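Local coordinates for phenazine biosynthesis protein PhzF family (Enterococcus faecalis, PDB 1S7J) that is probably an isomerase of the PhzF family, built on the two-lobed diaminopimelate epimerase-like fold, at residues A22-E27 with S45-T50; A33-I38 with R60-E65; V184-R189 with N209-W214; E199-G204 with S229-F234. All blocks are in the same frame, centred on the assembly; numbering follows the deposited sequence.

Interaction 1. Residues A22-E27 with S45-T50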
loop_
_atom_site.group_PDB
_atom_site.type_symbol
_atom_site.label_atom_id
_atom_site.label_comp_id
_atom_site.label_asym_id
_atom_site.label_seq_id
_atom_site.Cartn_x
_atom_site.Cartn_y
_atom_site.Cartn_z
ATOM N N ALA A 22 5.015 8.014 -8.263
ATOM C CA ALA A 22 6.107 8.620 -9.008
ATOM C C ALA A 22 7.318 8.581 -8.104
ATOM O O ALA A 22 7.206 8.879 -6.932
ATOM C CB ALA A 22 5.777 10.048 -9.344
ATOM N N VAL A 23 8.482 8.195 -8.631
ATOM C CA VAL A 23 9.682 8.171 -7.804
ATOM C C VAL A 23 10.810 8.979 -8.415
ATOM O O VAL A 23 11.060 8.902 -9.615
ATOM C CB VAL A 23 10.141 6.744 -7.451
ATOM C CG1 VAL A 23 9.185 5.712 -8.005
ATOM C CG2 VAL A 23 11.567 6.499 -7.897
ATOM N N TYR A 24 11.431 9.827 -7.596
ATOM C CA TYR A 24 12.540 10.659 -8.038
ATOM C C TYR A 24 13.798 10.296 -7.305
ATOM O O TYR A 24 13.864 10.432 -6.064
ATOM C CB TYR A 24 12.263 12.135 -7.781
ATOM C CG TYR A 24 11.324 12.789 -8.738
ATOM C CD1 TYR A 24 9.976 12.451 -8.767
ATOM C CD2 TYR A 24 11.772 13.786 -9.608
ATOM C CE1 TYR A 24 9.090 13.091 -9.632
ATOM C CE2 TYR A 24 10.900 14.435 -10.473
ATOM C CZ TYR A 24 9.562 14.089 -10.482
ATOM O OH TYR A 24 8.700 14.752 -11.297
ATOM N N VAL A 25 14.797 9.786 -8.026
ATOM C CA VAL A 25 16.075 9.463 -7.416
ATOM C C VAL A 25 16.966 10.676 -7.678
ATOM O O VAL A 25 17.382 10.924 -8.797
ATOM C CB VAL A 25 16.726 8.187 -8.006
ATOM C CG1 VAL A 25 18.005 7.865 -7.236
ATOM C CG2 VAL A 25 15.773 7.006 -7.918
ATOM N N LEU A 26 17.197 11.447 -6.619
ATOM C CA LEU A 26 17.997 12.669 -6.677
ATOM C C LEU A 26 19.437 12.452 -6.205
ATOM O O LEU A 26 19.715 11.535 -5.422
ATOM C CB LEU A 26 17.351 13.742 -5.785
ATOM C CG LEU A 26 15.828 13.882 -5.775
ATOM C CD1 LEU A 26 15.394 14.740 -4.610
ATOM C CD2 LEU A 26 15.361 14.468 -7.083
ATOM N N GLU A 27 20.344 13.299 -6.677
ATOM C CA GLU A 27 21.745 13.206 -6.282
ATOM C C GLU A 27 21.997 13.996 -4.995
ATOM O O GLU A 27 23.040 13.859 -4.360
ATOM C CB GLU A 27 22.662 13.680 -7.417
ATOM C CG GLU A 27 22.303 15.027 -8.022
ATOM C CD GLU A 27 23.214 15.411 -9.182
ATOM O OE1 GLU A 27 23.439 14.562 -10.074
ATOM O OE2 GLU A 27 23.702 16.564 -9.201
ATOM N N SER A 45 -0.993 9.604 -6.498
ATOM C CA SER A 45 -1.250 9.153 -5.119
ATOM C C SER A 45 -0.150 9.664 -4.174
ATOM O O SER A 45 -0.419 10.415 -3.220
ATOM C CB SER A 45 -1.312 7.615 -5.085
ATOM O OG SER A 45 -1.956 7.138 -3.925
ATOM N N GLU A 46 1.083 9.285 -4.470
ATOM C CA GLU A 46 2.248 9.689 -3.695
ATOM C C GLU A 46 3.424 9.867 -4.650
ATOM O O GLU A 46 3.477 9.218 -5.705
ATOM C CB GLU A 46 2.634 8.583 -2.666
ATOM C CG GLU A 46 1.920 8.623 -1.298
ATOM C CD GLU A 46 0.534 7.955 -1.296
ATOM O OE1 GLU A 46 -0.294 8.302 -0.410
ATOM O OE2 GLU A 46 0.277 7.084 -2.148
ATOM N N THR A 47 4.353 10.737 -4.275
ATOM C CA THR A 47 5.569 10.988 -5.039
ATOM C C THR A 47 6.730 10.780 -4.062
ATOM O O THR A 47 6.876 11.521 -3.102
ATOM C CB THR A 47 5.636 12.415 -5.595
ATOM O OG1 THR A 47 4.565 12.621 -6.511
ATOM C CG2 THR A 47 6.965 12.636 -6.332
ATOM N N ALA A 48 7.531 9.758 -4.306
ATOM C CA ALA A 48 8.665 9.440 -3.446
ATOM C C ALA A 48 9.975 10.019 -3.952
ATOM O O ALA A 48 10.294 9.907 -5.117
ATOM C CB ALA A 48 8.785 7.929 -3.295
ATOM N N PHE A 49 10.709 10.669 -3.062
ATOM C CA PHE A 49 12.002 11.256 -3.390
ATOM C C PHE A 49 13.045 10.547 -2.535
ATOM O O PHE A 49 12.857 10.395 -1.325
ATOM C CB PHE A 49 12.017 12.750 -3.070
ATOM C CG PHE A 49 10.982 13.533 -3.798
ATOM C CD1 PHE A 49 9.665 13.563 -3.341
ATOM C CD2 PHE A 49 11.306 14.250 -4.946
ATOM C CE1 PHE A 49 8.690 14.291 -4.014
ATOM C CE2 PHE A 49 10.337 14.979 -5.626
ATOM C CZ PHE A 49 9.023 14.998 -5.153
ATOM N N THR A 50 14.144 10.115 -3.154
ATOM C CA THR A 50 15.195 9.422 -2.428
ATOM C C THR A 50 16.586 9.908 -2.814
ATOM O O THR A 50 16.794 10.397 -3.919
ATOM C CB THR A 50 15.098 7.882 -2.651
ATOM O OG1 THR A 50 16.011 7.208 -1.787
ATOM C CG2 THR A 50 15.422 7.520 -4.093
#
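A22-V25 and T47-T50 run side by side as parallel strands, their axes 4.6 Å apart at closest and 15° from aligned. A22 lies opposite T47, V23 opposite A48, Y24 opposite F49 and V25 opposite T50. Five backbone hydrogen bonds join them in the staggered pattern of parallel strands: A22 N bonds to E46 O, A22 O takes A48 N, Y24 N reaches A48 O, Y24 O takes T50 N, and L26 N bonds to T50 O. Y24 N to A48 O is the shortest at 2.7 Å, A22 N to E46 O the longest at 3.2 Å. Y24 and F49 lie alongside each other on one face. In both, CG is anti to the carbonyl carbon (chi1 -77° and -59°), which stands the rings up together; slid apart, with centroids 5.2 Å from each other, they barely overlap. Y24 CB comes within 3.7 Å of F49 CD2, while F49 CE2 lies over a face of the tyrosine ring. The T47 methyl CG2 is 3.9 Å from Y24 CD1, and L26 CD1 reaches F49 CD2 from the strand end. On the other face V25 and T50 pack methyl to methyl, CG2 to CG2, at 3.9 Å. Just before T47 comes E46, the predicted active-site residue, its OE2 hydrogen-bonded to H73 NE2. Helix 32-42, which connects the two strands, covers the Y24 and F49 face through I38 and M35. Helix 72-85 packs on the opposite face through V81 and T78. Strands 2-10 and 56-62 flank the pair.

Interaction 2. Residues A33-I38 with R60-E65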
loop_
_atom_site.group_PDB
_atom_site.type_symbol
_atom_site.label_atom_id
_atom_site.label_comp_id
_atom_site.label_asym_id
_atom_site.label_seq_id
_atom_site.Cartn_x
_atom_site.Cartn_y
_atom_site.Cartn_z
ATOM N N ALA A 33 9.675 22.669 -0.170
ATOM C CA ALA A 33 8.660 23.308 -1.010
ATOM C C ALA A 33 8.612 22.716 -2.416
ATOM O O ALA A 33 7.546 22.343 -2.918
ATOM C CB ALA A 33 8.924 24.807 -1.079
ATOM N N VAL A 34 9.768 22.631 -3.048
ATOM C CA VAL A 34 9.869 22.096 -4.385
ATOM C C VAL A 34 9.346 20.675 -4.487
ATOM O O VAL A 34 8.714 20.310 -5.483
ATOM C CB VAL A 34 11.303 22.127 -4.883
ATOM C CG1 VAL A 34 11.383 21.590 -6.297
ATOM C CG2 VAL A 34 11.845 23.543 -4.808
ATOM N N MET A 35 9.655 19.855 -3.500
ATOM C CA MET A 35 9.207 18.478 -3.498
ATOM C C MET A 35 7.694 18.383 -3.326
ATOM O O MET A 35 7.055 17.453 -3.834
ATOM C CB MET A 35 9.927 17.684 -2.411
ATOM C CG MET A 35 11.422 17.523 -2.655
ATOM S SD MET A 35 12.164 16.245 -1.604
ATOM C CE MET A 35 12.734 17.278 -0.244
ATOM N N GLN A 36 7.139 19.313 -2.554
ATOM C CA GLN A 36 5.702 19.372 -2.318
ATOM C C GLN A 36 5.028 19.754 -3.627
ATOM O O GLN A 36 4.059 19.126 -4.058
ATOM C CB GLN A 36 5.383 20.442 -1.274
ATOM C CG GLN A 36 3.897 20.553 -0.947
ATOM C CD GLN A 36 3.376 19.321 -0.231
ATOM O OE1 GLN A 36 3.493 19.212 0.994
ATOM N NE2 GLN A 36 2.806 18.374 -0.987
ATOM N N ASN A 37 5.566 20.790 -4.252
ATOM C CA ASN A 37 5.050 21.302 -5.511
ATOM C C ASN A 37 5.080 20.274 -6.612
ATOM O O ASN A 37 4.206 20.259 -7.476
ATOM C CB ASN A 37 5.805 22.561 -5.930
ATOM C CG ASN A 37 5.285 23.817 -5.236
ATOM O OD1 ASN A 37 6.014 24.803 -5.099
ATOM N ND2 ASN A 37 4.025 23.791 -4.846
ATOM N N ILE A 38 6.088 19.413 -6.606
ATOM C CA ILE A 38 6.180 18.368 -7.613
ATOM C C ILE A 38 5.072 17.374 -7.430
ATOM O O ILE A 38 4.528 16.857 -8.405
ATOM C CB ILE A 38 7.539 17.624 -7.546
ATOM C CG1 ILE A 38 8.654 18.517 -8.068
ATOM C CG2 ILE A 38 7.478 16.329 -8.332
ATOM C CD1 ILE A 38 10.021 17.979 -7.818
ATOM N N ARG A 60 11.529 9.780 1.310
ATOM C CA ARG A 60 10.660 10.908 1.596
ATOM C C ARG A 60 9.410 10.745 0.711
ATOM O O ARG A 60 9.532 10.549 -0.499
ATOM C CB ARG A 60 11.371 12.192 1.211
ATOM C CG ARG A 60 11.160 13.341 2.131
ATOM C CD ARG A 60 12.363 13.547 3.015
ATOM N NE ARG A 60 12.803 14.943 3.030
ATOM C CZ ARG A 60 12.100 15.952 3.555
ATOM N NH1 ARG A 60 12.585 17.187 3.526
ATOM N NH2 ARG A 60 10.920 15.727 4.098
ATOM N N TRP A 61 8.228 10.769 1.307
ATOM C CA TRP A 61 6.995 10.642 0.534
ATOM C C TRP A 61 6.180 11.896 0.667
ATOM O O TRP A 61 6.129 12.512 1.735
ATOM C CB TRP A 61 6.142 9.473 1.007
ATOM C CG TRP A 61 6.874 8.215 1.274
ATOM C CD1 TRP A 61 6.959 7.119 0.455
ATOM C CD2 TRP A 61 7.556 7.866 2.474
ATOM N NE1 TRP A 61 7.638 6.113 1.084
ATOM C CE2 TRP A 61 8.018 6.543 2.332
ATOM C CE3 TRP A 61 7.818 8.547 3.680
ATOM C CZ2 TRP A 61 8.726 5.877 3.338
ATOM C CZ3 TRP A 61 8.524 7.889 4.681
ATOM C CH2 TRP A 61 8.967 6.566 4.504
ATOM N N PHE A 62 5.512 12.267 -0.426
ATOM C CA PHE A 62 4.648 13.431 -0.482
ATOM C C PHE A 62 3.398 13.124 -1.271
ATOM O O PHE A 62 3.450 12.363 -2.230
ATOM C CB PHE A 62 5.346 14.579 -1.226
ATOM C CG PHE A 62 6.440 15.238 -0.456
ATOM C CD1 PHE A 62 7.727 14.714 -0.463
ATOM C CD2 PHE A 62 6.200 16.410 0.254
ATOM C CE1 PHE A 62 8.758 15.344 0.217
ATOM C CE2 PHE A 62 7.226 17.053 0.941
ATOM C CZ PHE A 62 8.509 16.517 0.922
ATOM N N THR A 63 2.266 13.614 -0.817
ATOM C CA THR A 63 1.041 13.471 -1.521
ATOM C C THR A 63 0.675 14.892 -2.075
ATOM O O THR A 63 1.305 15.894 -1.712
ATOM C CB THR A 63 -0.109 12.851 -0.698
ATOM O OG1 THR A 63 -0.461 13.785 0.326
ATOM C CG2 THR A 63 0.307 11.545 -0.056
ATOM N N PRO A 64 -0.363 14.974 -2.847
ATOM C CA PRO A 64 -0.730 16.307 -3.247
ATOM C C PRO A 64 -1.034 17.305 -2.119
ATOM O O PRO A 64 -1.056 18.507 -2.327
ATOM C CB PRO A 64 -1.825 16.114 -4.227
ATOM C CG PRO A 64 -1.441 14.786 -4.876
ATOM C CD PRO A 64 -1.024 13.980 -3.685
ATOM N N GLU A 65 -1.336 16.754 -0.928
ATOM C CA GLU A 65 -1.668 17.586 0.252
ATOM C C GLU A 65 -0.431 18.002 1.053
ATOM O O GLU A 65 -0.262 19.186 1.394
ATOM C CB GLU A 65 -2.662 16.877 1.136
ATOM C CG GLU A 65 -4.091 17.241 0.775
ATOM C CD GLU A 65 -5.051 16.727 1.821
ATOM O OE1 GLU A 65 -4.796 16.971 3.032
ATOM O OE2 GLU A 65 -6.032 16.054 1.461
#
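M35 reaches from helix 32-42 across F62 to R60, packing the helix on strand 56-62. Its CB lies over one face of the F62 ring, offset toward the rim and 4.0 Å from the ring centroid, a CH-pi contact whose closest ring atom is CE1. SD passes the same CE1 at 4.0 Å and sees the ring obliquely, as a Met-aromatic contact. A bend at the thioether (chi3 -94°) then takes CE to the R60 guanidinium, where NH1 is 3.8 Å away; E67 holds that group by a salt bridge. One residue on, Q36 comes round the rim of F62: OE1 lies in the ring plane at its edge, 4.0 Å from CD2, and the amide stands almost perpendicular to the ring. Q36 NE2 gives a weak hydrogen bond to T63 O at 3.0 Å, bent to 124° at the hydrogen. The T63 side chain is about 3 Å from that of E46, the predicted active-site residue. M35 and Q36 carry the contact about equally, and with a single weak hydrogen bond it is probably mostly van der Waals. The Q36 amide oxygen OE1 probably gains a little from the positive phenyl rim.

Interaction 3. Residues V184-R189 with N209-W214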
loop_
_atom_site.group_PDB
_atom_site.type_symbol
_atom_site.label_atom_id
_atom_site.label_comp_id
_atom_site.label_asym_id
_atom_site.label_seq_id
_atom_site.Cartn_x
_atom_site.Cartn_y
_atom_site.Cartn_z
ATOM N N VAL A 184 -7.694 -17.311 -4.817
ATOM C CA VAL A 184 -6.587 -16.896 -3.970
ATOM C C VAL A 184 -7.015 -17.147 -2.511
ATOM O O VAL A 184 -8.183 -17.459 -2.264
ATOM C CB VAL A 184 -6.267 -15.395 -4.230
ATOM C CG1 VAL A 184 -6.943 -14.497 -3.209
ATOM C CG2 VAL A 184 -4.793 -15.172 -4.309
ATOM N N ASP A 185 -6.093 -17.034 -1.568
ATOM C CA ASP A 185 -6.449 -17.280 -0.169
ATOM C C ASP A 185 -7.436 -16.265 0.415
ATOM O O ASP A 185 -8.392 -16.645 1.094
ATOM C CB ASP A 185 -5.195 -17.414 0.713
ATOM C CG ASP A 185 -4.502 -18.771 0.543
ATOM O OD1 ASP A 185 -5.169 -19.744 0.119
ATOM O OD2 ASP A 185 -3.299 -18.865 0.842
ATOM N N PHE A 186 -7.197 -14.980 0.167
ATOM C CA PHE A 186 -8.092 -13.938 0.648
ATOM C C PHE A 186 -7.997 -12.665 -0.187
ATOM O O PHE A 186 -6.958 -12.381 -0.794
ATOM C CB PHE A 186 -7.842 -13.631 2.130
ATOM C CG PHE A 186 -6.575 -12.859 2.405
ATOM C CD1 PHE A 186 -5.407 -13.522 2.780
ATOM C CD2 PHE A 186 -6.568 -11.463 2.364
ATOM C CE1 PHE A 186 -4.254 -12.806 3.122
ATOM C CE2 PHE A 186 -5.427 -10.744 2.703
ATOM C CZ PHE A 186 -4.265 -11.418 3.083
ATOM N N VAL A 187 -9.092 -11.916 -0.224
ATOM C CA VAL A 187 -9.163 -10.665 -0.972
ATOM C C VAL A 187 -9.518 -9.513 -0.056
ATOM O O VAL A 187 -10.052 -9.726 1.018
ATOM C CB VAL A 187 -10.214 -10.749 -2.088
ATOM C CG1 VAL A 187 -9.698 -11.610 -3.222
ATOM C CG2 VAL A 187 -11.511 -11.315 -1.544
ATOM N N SER A 188 -9.258 -8.296 -0.490
ATOM C CA SER A 188 -9.575 -7.133 0.311
ATOM C C SER A 188 -9.762 -5.903 -0.548
ATOM O O SER A 188 -9.639 -5.959 -1.771
ATOM C CB SER A 188 -8.465 -6.875 1.337
ATOM O OG SER A 188 -7.233 -6.551 0.706
ATOM N N ARG A 189 -10.144 -4.808 0.102
ATOM C CA ARG A 189 -10.332 -3.484 -0.506
ATOM C C ARG A 189 -10.190 -2.538 0.669
ATOM O O ARG A 189 -10.665 -2.839 1.761
ATOM C CB ARG A 189 -11.717 -3.337 -1.153
ATOM C CG ARG A 189 -11.870 -4.065 -2.467
ATOM C CD ARG A 189 -13.241 -3.866 -3.050
ATOM N NE ARG A 189 -13.503 -2.468 -3.397
ATOM C CZ ARG A 189 -14.604 -2.041 -4.019
ATOM N NH1 ARG A 189 -14.749 -0.759 -4.293
ATOM N NH2 ARG A 189 -15.558 -2.899 -4.351
ATOM N N ASN A 209 -3.070 -6.135 9.447
ATOM C CA ASN A 209 -4.297 -6.642 10.067
ATOM C C ASN A 209 -4.792 -7.850 9.266
ATOM O O ASN A 209 -5.233 -8.846 9.835
ATOM C CB ASN A 209 -5.404 -5.569 10.055
ATOM C CG ASN A 209 -5.057 -4.341 10.898
ATOM O OD1 ASN A 209 -4.342 -4.435 11.895
ATOM N ND2 ASN A 209 -5.616 -3.192 10.510
ATOM N N LEU A 210 -4.737 -7.727 7.936
ATOM C CA LEU A 210 -5.176 -8.788 7.013
ATOM C C LEU A 210 -4.453 -10.111 7.144
ATOM O O LEU A 210 -5.087 -11.159 7.270
ATOM C CB LEU A 210 -5.040 -8.319 5.550
ATOM C CG LEU A 210 -6.170 -7.559 4.865
ATOM C CD1 LEU A 210 -7.453 -8.322 5.046
ATOM C CD2 LEU A 210 -6.303 -6.179 5.427
ATOM N N ILE A 211 -3.126 -10.079 7.004
ATOM C CA ILE A 211 -2.323 -11.293 7.084
ATOM C C ILE A 211 -2.494 -12.060 8.422
ATOM O O ILE A 211 -2.756 -13.263 8.412
ATOM C CB ILE A 211 -0.818 -11.012 6.748
ATOM C CG1 ILE A 211 -0.718 -10.440 5.328
ATOM C CG2 ILE A 211 0.005 -12.302 6.819
ATOM C CD1 ILE A 211 0.697 -10.173 4.873
ATOM N N PRO A 212 -2.319 -11.380 9.569
ATOM C CA PRO A 212 -2.487 -12.077 10.844
ATOM C C PRO A 212 -3.850 -12.787 10.903
ATOM O O PRO A 212 -3.929 -13.984 11.186
ATOM C CB PRO A 212 -2.422 -10.936 11.850
ATOM C CG PRO A 212 -1.411 -10.044 11.239
ATOM C CD PRO A 212 -1.848 -10.002 9.795
ATOM N N TYR A 213 -4.908 -12.028 10.599
ATOM C CA TYR A 213 -6.267 -12.552 10.618
ATOM C C TYR A 213 -6.457 -13.820 9.790
ATOM O O TYR A 213 -7.042 -14.802 10.273
ATOM C CB TYR A 213 -7.273 -11.476 10.138
ATOM C CG TYR A 213 -8.688 -12.014 9.983
ATOM C CD1 TYR A 213 -9.084 -12.647 8.801
ATOM C CD2 TYR A 213 -9.595 -11.965 11.039
ATOM C CE1 TYR A 213 -10.335 -13.228 8.680
ATOM C CE2 TYR A 213 -10.862 -12.549 10.923
ATOM C CZ TYR A 213 -11.218 -13.182 9.734
ATOM O OH TYR A 213 -12.439 -13.786 9.597
ATOM N N TRP A 214 -6.048 -13.775 8.535
ATOM C CA TRP A 214 -6.205 -14.917 7.648
ATOM C C TRP A 214 -5.239 -16.064 7.884
ATOM O O TRP A 214 -5.506 -17.198 7.474
ATOM C CB TRP A 214 -6.185 -14.459 6.193
ATOM C CG TRP A 214 -7.424 -13.717 5.826
ATOM C CD1 TRP A 214 -7.589 -12.363 5.770
ATOM C CD2 TRP A 214 -8.697 -14.289 5.503
ATOM N NE1 TRP A 214 -8.885 -12.058 5.435
ATOM C CE2 TRP A 214 -9.587 -13.221 5.266
ATOM C CE3 TRP A 214 -9.171 -15.609 5.395
ATOM C CZ2 TRP A 214 -10.934 -13.425 4.920
ATOM C CZ3 TRP A 214 -10.512 -15.811 5.051
ATOM C CH2 TRP A 214 -11.374 -14.725 4.822
#
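F186 is the bump and W214 the slab it rests on. F186 CB points toward the helix, and CG sits between the backbone N and the carbonyl carbon (chi1 74°), which lays the phenyl ring along the indole in an offset stack, planes 3° apart and the phenyl centroid 4.2 Å from that of the five-membered ring. F186 CB completes the cover: it sits over the middle of that five-membered ring, 3.5 Å from its centroid and almost on the normal. The indole is sandwiched, because CE1 of its own neighbour Y213 lies over the opposite face. The far rim of the phenyl ring enters the hollow between W214 and the preceding turn of the helix. There L210 CB comes within 3.8 Å of F186 CE2, and I211 CG1 borders F186 CZ at 4.3 Å. L210 in turn extends CD1 to S188 CB, 4.1 Å away. Strand 186-189 and the helix run roughly antiparallel, their axes 10.3 Å apart at closest. Strand 175-180 packs on L210 and W214, strand 234-240 on I211 and strand 222-227 on F186, consistent with the central helix wrapped by strands in each lobe of a diaminopimelate epimerase-like fold.

Interaction 4. Residues E199-G204 with S229-F234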
loop_
_atom_site.group_PDB
_atom_site.type_symbol
_atom_site.label_atom_id
_atom_site.label_comp_id
_atom_site.label_asym_id
_atom_site.label_seq_id
_atom_site.Cartn_x
_atom_site.Cartn_y
_atom_site.Cartn_z
ATOM N N GLU A 199 -10.612 5.272 -1.862
ATOM C CA GLU A 199 -10.167 3.877 -1.940
ATOM C C GLU A 199 -8.742 3.744 -2.465
ATOM O O GLU A 199 -8.421 4.205 -3.569
ATOM C CB GLU A 199 -11.103 3.031 -2.823
ATOM C CG GLU A 199 -10.619 1.575 -2.977
ATOM C CD GLU A 199 -11.544 0.682 -3.797
ATOM O OE1 GLU A 199 -11.169 -0.485 -4.005
ATOM O OE2 GLU A 199 -12.634 1.126 -4.224
ATOM N N ASP A 200 -7.879 3.151 -1.649
ATOM C CA ASP A 200 -6.500 2.914 -2.030
ATOM C C ASP A 200 -6.567 1.590 -2.798
ATOM O O ASP A 200 -7.228 0.641 -2.351
ATOM C CB ASP A 200 -5.625 2.759 -0.772
ATOM C CG ASP A 200 -4.174 3.159 -1.004
ATOM O OD1 ASP A 200 -3.360 2.980 -0.073
ATOM O OD2 ASP A 200 -3.847 3.668 -2.095
ATOM N N PRO A 201 -5.995 1.547 -4.018
ATOM C CA PRO A 201 -6.029 0.308 -4.805
ATOM C C PRO A 201 -5.358 -0.830 -4.047
ATOM O O PRO A 201 -5.797 -1.971 -4.111
ATOM C CB PRO A 201 -5.243 0.684 -6.067
ATOM C CG PRO A 201 -5.477 2.139 -6.196
ATOM C CD PRO A 201 -5.350 2.631 -4.772
ATOM N N VAL A 202 -4.238 -0.499 -3.363
ATOM C CA VAL A 202 -3.485 -1.477 -2.564
ATOM C C VAL A 202 -2.692 -0.811 -1.393
ATOM O O VAL A 202 -1.624 -0.266 -1.620
ATOM C CB VAL A 202 -2.420 -2.265 -3.437
ATOM C CG1 VAL A 202 -1.971 -3.511 -2.702
ATOM C CG2 VAL A 202 -2.979 -2.634 -4.813
ATOM N N CYS A 203 -3.277 -0.821 -0.172
ATOM C CA CYS A 203 -2.552 -0.264 1.017
ATOM C C CYS A 203 -1.885 -1.502 1.637
ATOM O O CYS A 203 -2.570 -2.448 2.071
ATOM C CB CYS A 203 -3.533 0.375 2.029
ATOM S SG CYS A 203 -2.814 1.895 2.771
ATOM N N GLY A 204 -0.564 -1.551 1.565
ATOM C CA GLY A 204 0.164 -2.680 2.111
ATOM C C GLY A 204 0.101 -2.745 3.625
ATOM O O GLY A 204 0.042 -3.838 4.207
ATOM N N SER A 229 -9.578 -4.156 -5.934
ATOM C CA SER A 229 -9.944 -2.810 -6.203
ATOM C C SER A 229 -10.268 -2.765 -7.737
ATOM O O SER A 229 -9.930 -3.696 -8.464
ATOM C CB SER A 229 -8.888 -1.808 -5.734
ATOM O OG SER A 229 -7.663 -1.857 -6.442
ATOM N N PRO A 230 -10.759 -1.616 -8.223
ATOM C CA PRO A 230 -10.903 -1.580 -9.685
ATOM C C PRO A 230 -9.655 -1.882 -10.423
ATOM O O PRO A 230 -9.627 -2.590 -11.434
ATOM C CB PRO A 230 -11.487 -0.209 -9.927
ATOM C CG PRO A 230 -12.252 0.074 -8.669
ATOM C CD PRO A 230 -11.283 -0.412 -7.611
ATOM N N ARG A 231 -8.574 -1.312 -9.898
ATOM C CA ARG A 231 -7.246 -1.481 -10.475
ATOM C C ARG A 231 -6.684 -2.875 -10.221
ATOM O O ARG A 231 -5.977 -3.426 -11.069
ATOM C CB ARG A 231 -6.295 -0.437 -9.925
ATOM C CG ARG A 231 -6.714 0.980 -10.230
ATOM C CD ARG A 231 -5.568 1.941 -10.056
ATOM N NE ARG A 231 -4.389 1.505 -10.807
ATOM C CZ ARG A 231 -3.709 2.265 -11.654
ATOM N NH1 ARG A 231 -2.652 1.770 -12.280
ATOM N NH2 ARG A 231 -4.089 3.516 -11.890
ATOM N N GLY A 232 -7.009 -3.439 -9.073
ATOM C CA GLY A 232 -6.532 -4.768 -8.733
ATOM C C GLY A 232 -5.107 -4.757 -8.224
ATOM O O GLY A 232 -4.405 -3.754 -8.349
ATOM N N GLY A 233 -4.672 -5.873 -7.646
ATOM C CA GLY A 233 -3.311 -5.965 -7.128
ATOM C C GLY A 233 -3.061 -7.275 -6.410
ATOM O O GLY A 233 -3.852 -7.676 -5.560
ATOM N N PHE A 234 -1.990 -7.972 -6.784
ATOM C CA PHE A 234 -1.651 -9.242 -6.150
ATOM C C PHE A 234 -0.592 -9.060 -5.078
ATOM O O PHE A 234 0.263 -8.184 -5.170
ATOM C CB PHE A 234 -1.168 -10.250 -7.181
ATOM C CG PHE A 234 -0.795 -11.579 -6.595
ATOM C CD1 PHE A 234 -1.784 -12.502 -6.236
ATOM C CD2 PHE A 234 0.545 -11.911 -6.387
ATOM C CE1 PHE A 234 -1.443 -13.737 -5.673
ATOM C CE2 PHE A 234 0.899 -13.143 -5.825
ATOM C CZ PHE A 234 -0.098 -14.058 -5.466
#
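E199 meets S229 and P230 at the start of the contact. Its chain is fully extended, which brings the carboxylate tip to tip with P230, while OE1 lies 3.2 Å from S229 CB. The polar end is held elsewhere, by R189 on the adjacent strand. D200 CB points away from 229-234, and its OD2 is hydrogen-bonded to N19 ND2. P201 has the largest share of its segment's contact. Its carbonyl O accepts a hydrogen bond from S229 OG at 3.0 Å, met in the carbonyl plane on a lone pair, the angle at the oxygen being 103°. The hydroxyl is also close to the proline ring, 3.5 Å from P201 CB. S229 OG sits between its own backbone N and carbonyl carbon (chi1 67°), a rotation that lets it also accept from G232 N at 3.1 Å, so one hydroxyl both closes its own turn and ties it to the other segment. P201 CG lies alongside the bent arm of R231, with R231 CD 3.9 Å away; the guanidinium end goes on to K17 O. V202 follows, its CG2 4.0 Å from G232 O and 4.1 Å from G233 CA; G233, lacking a side chain, leaves the methyl close to its backbone. The S229-to-G232 bond is an ST motif. The arrangement fits the cleft region of a diaminopimelate epimerase-like fold: 199-204 borders N19 of the first lobe, and the side chain of D200 is about 5 Å from that of E46, the predicted active-site residue.

Overall arrangement
Interactions 1 and 2 form one block, their centres 9 Å apart: F62 O and R60 O probably accept hydrogen bonds from T47 N and F49 N, at 2.8 Å each, and F49 CZ packs 3.4 Å from M35 O. Interactions 3 and 4 are joined by a salt bridge, R189 NH1 to E199 OE2 at 2.8 Å. Interactions 1 and 3 lie on opposite sides of the chain's centre, 29 Å apart between centres, one in each lobe. Interaction 4 is the intermediate piece: its nearest atoms come about 4 Å from interaction 1 without touching it. The side chains of T63 and D200 lie near that of E46, the predicted active-site residue, whereas interaction 3 lies away from it.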